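PDB 1WAA: titin from Homo sapiens, which forms part of the elastic filament of striated muscle, of which this immunoglobulin domain is one folded unit. Local coordinates for residues E21-E26 with H65-G70; I27-P32 with K58-I63. One frame throughout, in Å; residues are numbered along the deposited sequence.

Contact 1 of 2, residues E21-E26 with H65-G70; sequences ETAHFE and HNCQLG. With ZN (zinc ion), chain G; ZN (zinc ion), chain H; ZN (zinc ion), chain Y.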
# COMPACT_ATOMS: atom_id res chain seq x y z
N GLU E 21 26.82 -11.75 10.35
CA GLU E 21 26.37 -10.67 9.48
C GLU E 21 24.99 -10.92 8.88
O GLU E 21 24.38 -11.97 9.11
CB GLU E 21 27.41 -10.30 8.42
CG GLU E 21 28.13 -11.40 7.69
CD GLU E 21 29.42 -10.89 7.00
OE1 GLU E 21 29.52 -11.00 5.76
OE2 GLU E 21 30.31 -10.37 7.69
N THR E 22 24.48 -9.94 8.15
CA THR E 22 23.14 -10.10 7.63
C THR E 22 23.13 -10.38 6.15
O THR E 22 23.99 -9.92 5.40
CB THR E 22 22.19 -8.93 8.04
OG1 THR E 22 21.73 -8.21 6.89
CG2 THR E 22 22.85 -7.99 9.00
N ALA E 23 22.16 -11.18 5.74
CA ALA E 23 21.99 -11.58 4.37
C ALA E 23 20.64 -11.02 3.92
O ALA E 23 19.69 -11.01 4.70
CB ALA E 23 22.01 -13.12 4.26
N HIS E 24 20.58 -10.53 2.69
CA HIS E 24 19.35 -9.97 2.13
C HIS E 24 19.07 -10.77 0.88
O HIS E 24 19.98 -11.00 0.09
CB HIS E 24 19.57 -8.51 1.72
CG HIS E 24 20.10 -7.65 2.82
ND1 HIS E 24 21.43 -7.30 2.92
CD2 HIS E 24 19.48 -7.05 3.87
CE1 HIS E 24 21.62 -6.54 3.99
NE2 HIS E 24 20.45 -6.38 4.59
N PHE E 25 17.83 -11.22 0.73
CA PHE E 25 17.39 -11.90 -0.48
C PHE E 25 16.32 -11.03 -1.15
O PHE E 25 15.59 -10.25 -0.48
CB PHE E 25 16.80 -13.25 -0.15
CG PHE E 25 17.83 -14.27 0.24
CD1 PHE E 25 18.40 -15.09 -0.72
CD2 PHE E 25 18.26 -14.38 1.56
CE1 PHE E 25 19.37 -16.05 -0.36
CE2 PHE E 25 19.24 -15.31 1.91
CZ PHE E 25 19.78 -16.15 0.95
N GLU E 26 16.22 -11.18 -2.46
CA GLU E 26 15.42 -10.28 -3.26
C GLU E 26 14.79 -11.06 -4.42
O GLU E 26 15.49 -11.76 -5.16
CB GLU E 26 16.35 -9.19 -3.79
CG GLU E 26 15.69 -8.19 -4.68
CD GLU E 26 16.65 -7.21 -5.29
OE1 GLU E 26 16.22 -6.12 -5.69
OE2 GLU E 26 17.85 -7.52 -5.38
N HIS E 65 19.31 -11.18 9.92
CA HIS E 65 20.37 -10.56 10.68
C HIS E 65 21.06 -11.60 11.50
O HIS E 65 20.46 -12.63 11.84
CB HIS E 65 19.77 -9.54 11.63
CG HIS E 65 19.28 -8.30 10.95
ND1 HIS E 65 20.14 -7.34 10.46
CD2 HIS E 65 18.03 -7.85 10.71
CE1 HIS E 65 19.44 -6.36 9.93
NE2 HIS E 65 18.15 -6.64 10.08
N ASN E 66 22.32 -11.31 11.84
CA ASN E 66 23.08 -12.14 12.74
C ASN E 66 23.01 -13.62 12.32
O ASN E 66 22.66 -14.50 13.12
CB ASN E 66 22.61 -11.89 14.18
CG ASN E 66 23.70 -12.14 15.20
OD1 ASN E 66 24.05 -13.29 15.45
ND2 ASN E 66 24.23 -11.07 15.80
N CYS E 67 23.34 -13.87 11.05
CA CYS E 67 23.36 -15.22 10.49
C CYS E 67 24.31 -16.16 11.23
O CYS E 67 25.38 -15.75 11.71
CB CYS E 67 23.71 -15.19 9.02
SG CYS E 67 22.35 -14.53 8.02
N GLN E 68 23.90 -17.42 11.30
CA GLN E 68 24.68 -18.44 11.99
C GLN E 68 24.96 -19.60 11.02
O GLN E 68 24.18 -19.85 10.09
CB GLN E 68 23.91 -18.92 13.22
CG GLN E 68 23.72 -17.82 14.29
CD GLN E 68 25.04 -17.21 14.78
OE1 GLN E 68 25.24 -15.99 14.68
NE2 GLN E 68 25.95 -18.02 15.29
N LEU E 69 26.09 -20.29 11.26
CA LEU E 69 26.53 -21.41 10.39
C LEU E 69 25.40 -22.42 10.18
O LEU E 69 25.20 -22.91 9.07
CB LEU E 69 27.76 -22.12 10.96
N GLY E 70 24.65 -22.70 11.24
CA GLY E 70 23.50 -23.59 11.18
C GLY E 70 22.41 -23.16 10.18
O GLY E 70 21.57 -23.98 9.79
ZN ZN G . 22.74 -7.25 1.60
ZN ZN H . 17.29 -5.71 -7.14
ZN ZN Y . 16.68 -5.15 9.84
O HOH W 1 23.46 -9.55 1.30
O HOH W 2 16.63 -6.68 -8.99
O HOH W 3 16.63 -3.88 11.65
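E21 and C67 are joined by the one backbone hydrogen bond of this contact. C67 N gives its hydrogen to E21 O at 2.9 Å, nearly straight at 164°. The donor lies 24° out of the carbonyl plane. The C67 side chain lies beside the same carbonyl, its SG 3.4 Å from E21 O. The E21 side chain starts away from the loop, and its OE1 accepts from F18 N.

The apolar contacts are few. C67 SG reaches A23 CB at 4.0 Å, and both residues are buried. V17 on strand 15-18 touches both of them, and A23 also meets L88 on strand 82-91. T22 and H65 lie side by side and point the same way. T22 CG2 comes obliquely to the H65 ring, only 3.1 Å from ND1. T22 chi1 is 117°, far from any staggered position, and the details of this tight pair are doubtful.

In the immunoglobulin I-set fold this is where the start of strand B, 23-29, meets the E-F loop. The loop leaves strand 59-64 and leads to strand 73-79. A23 pairs with L64 through the backbone just before the strands part.

Three zinc ions are bound by side chains of these segments. H65 NE2 binds a zinc ion at 2.1 Å. E52, a water and an acidic side chain of another chain complete that site. H24 ND1 holds a second zinc ion at 1.9 Å, together with a water and a polar side chain of another chain. E26 grips a third ion unevenly, with OE1 at 1.9 Å and OE2 at 2.6 Å.

Contact 2 of 2, residues I27-P32 with K58-I63; sequences IELSEP and KKHILI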
# COMPACT_ATOMS: atom_id res chain seq x y z
N ILE E 27 13.48 -10.96 -4.58
CA ILE E 27 12.82 -11.54 -5.76
C ILE E 27 11.81 -10.58 -6.33
O ILE E 27 11.15 -9.85 -5.58
CB ILE E 27 12.17 -12.91 -5.44
CG1 ILE E 27 11.56 -13.55 -6.69
CG2 ILE E 27 11.13 -12.77 -4.38
CD1 ILE E 27 11.10 -14.95 -6.45
N GLU E 28 11.68 -10.56 -7.66
CA GLU E 28 10.71 -9.67 -8.31
C GLU E 28 9.66 -10.48 -9.06
O GLU E 28 9.99 -11.37 -9.85
CB GLU E 28 11.43 -8.73 -9.27
CG GLU E 28 10.60 -7.52 -9.67
CD GLU E 28 11.39 -6.60 -10.58
OE1 GLU E 28 11.06 -6.53 -11.79
OE2 GLU E 28 12.35 -5.97 -10.09
N LEU E 29 8.40 -10.16 -8.83
CA LEU E 29 7.31 -10.87 -9.49
C LEU E 29 6.82 -10.08 -10.68
O LEU E 29 7.20 -8.93 -10.86
CB LEU E 29 6.15 -11.06 -8.50
CG LEU E 29 6.10 -12.33 -7.65
CD1 LEU E 29 7.43 -13.10 -7.56
CD2 LEU E 29 5.53 -12.05 -6.32
N SER E 30 5.96 -10.71 -11.47
CA SER E 30 5.39 -10.09 -12.67
C SER E 30 4.29 -9.08 -12.33
O SER E 30 3.89 -8.30 -13.20
CB SER E 30 4.84 -11.18 -13.61
OG SER E 30 3.90 -11.98 -12.91
N GLU E 31 3.82 -9.10 -11.08
CA GLU E 31 2.67 -8.32 -10.61
C GLU E 31 2.88 -7.84 -9.20
O GLU E 31 3.49 -8.56 -8.38
CB GLU E 31 1.39 -9.17 -10.63
CG GLU E 31 0.92 -9.56 -12.04
CD GLU E 31 0.21 -8.41 -12.79
OE1 GLU E 31 0.21 -8.41 -14.05
OE2 GLU E 31 -0.35 -7.50 -12.12
N PRO E 32 2.39 -6.63 -8.90
CA PRO E 32 2.49 -6.07 -7.55
C PRO E 32 1.43 -6.65 -6.61
O PRO E 32 0.44 -7.25 -7.07
CB PRO E 32 2.20 -4.57 -7.77
CG PRO E 32 1.32 -4.52 -9.04
CD PRO E 32 1.75 -5.71 -9.86
N LYS E 58 6.14 -5.06 -6.88
CA LYS E 58 6.60 -6.34 -7.43
C LYS E 58 7.73 -7.00 -6.66
O LYS E 58 8.07 -8.19 -6.87
CB LYS E 58 7.03 -6.16 -8.90
CG LYS E 58 5.92 -5.70 -9.79
CD LYS E 58 6.24 -5.89 -11.24
CE LYS E 58 7.22 -4.86 -11.74
NZ LYS E 58 7.28 -4.94 -13.24
N LYS E 59 8.31 -6.23 -5.75
CA LYS E 59 9.47 -6.63 -4.97
C LYS E 59 9.14 -7.32 -3.64
O LYS E 59 8.30 -6.87 -2.87
CB LYS E 59 10.32 -5.40 -4.67
CG LYS E 59 11.46 -5.26 -5.63
CD LYS E 59 12.48 -6.37 -5.42
CE LYS E 59 13.04 -6.78 -6.77
NZ LYS E 59 13.51 -5.62 -7.62
N HIS E 60 9.82 -8.44 -3.39
CA HIS E 60 9.75 -9.12 -2.12
C HIS E 60 11.16 -9.31 -1.57
O HIS E 60 12.04 -9.75 -2.28
CB HIS E 60 9.11 -10.46 -2.30
CG HIS E 60 7.63 -10.39 -2.45
ND1 HIS E 60 7.03 -10.06 -3.65
CD2 HIS E 60 6.64 -10.60 -1.57
CE1 HIS E 60 5.72 -10.09 -3.49
NE2 HIS E 60 5.46 -10.43 -2.24
N ILE E 61 11.35 -8.93 -0.32
CA ILE E 61 12.68 -8.98 0.29
C ILE E 61 12.66 -9.75 1.58
O ILE E 61 11.69 -9.67 2.33
CB ILE E 61 13.19 -7.54 0.47
CG1 ILE E 61 13.51 -6.92 -0.90
CG2 ILE E 61 14.42 -7.46 1.44
CD1 ILE E 61 13.33 -5.43 -0.96
N LEU E 62 13.74 -10.49 1.85
CA LEU E 62 13.91 -11.15 3.13
C LEU E 62 15.24 -10.70 3.69
O LEU E 62 16.27 -10.81 3.00
CB LEU E 62 13.96 -12.66 2.94
CG LEU E 62 14.29 -13.46 4.21
CD1 LEU E 62 13.17 -13.35 5.22
CD2 LEU E 62 14.53 -14.89 3.86
N ILE E 63 15.22 -10.17 4.92
CA ILE E 63 16.45 -9.81 5.64
C ILE E 63 16.66 -10.72 6.86
O ILE E 63 15.76 -10.86 7.69
CB ILE E 63 16.47 -8.33 6.11
CG1 ILE E 63 15.99 -7.39 5.01
CG2 ILE E 63 17.91 -7.96 6.55
CD1 ILE E 63 15.82 -5.94 5.46
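I27 pairs with H60, and E28 with K59, where strands B and E of the immunoglobulin sandwich run antiparallel. I27 and H60 are the hydrogen-bonded pair: I27 N to H60 O is 3.0 Å and H60 N to I27 O is 2.9 Å. E28 and K59 are the non-hydrogen-bonded pair. L29 N then bonds to K58 O at 2.8 Å.

E28 and K59 form a salt bridge on one face of the sheet. E28 CG stands anti to the backbone N (chi1 -163°), and there it lies against K58 CB and K59 CE. The K59 chain is bent, and its NZ meets E28 OE2 at 2.8 Å on the anti lone pair. K10 NZ forms a second salt bridge to the same oxygen. K59 NZ also has a weak bond to E26 OE1 and a salt bridge to an acidic side chain of another chain. An alanine at E28 would probably leave K10 and K59 without the carboxylate they share, K59 keeping its other partners.

On the other face I27 CG2 lies 3.7 Å from H60 CB. L29 CD2 approaches the H60 ring obliquely, 3.4 Å from CE1. H60 NE2 makes a weak bond to V34 O, while the buried ND1 has no partner in the model. W38 and F77 of the opposing sheet pack on I27 and H60.

Past the strand end, the K58 side chain lies alongside P32. K58 CD passes 3.2 Å from L29 O. Antiparallel B-E pairing, with one face turned to the core tryptophan of strand 37-40, is typical of the immunoglobulin fold.

How the contacts relate
Strand 23-29 runs through both contacts. Its first half enters contact 1 and its second half, with the turn after it, enters contact 2. The chain then crosses to the other sheet through strands 37-40 and 43-44 and returns as strand 51-56. Strand 59-64 closes the loop of contact 2 first. The following loop, 65-70, closes the wider loop of contact 1. Contact 2 is therefore nested inside contact 1. Their centres lie about 18 Å apart, on opposite sides of the chain's centre. Between them the two strands stay paired: F25 N lies 2.8 Å from L62 O, a probable hydrogen bond. Both contacts tie strand B to strand E or its exit.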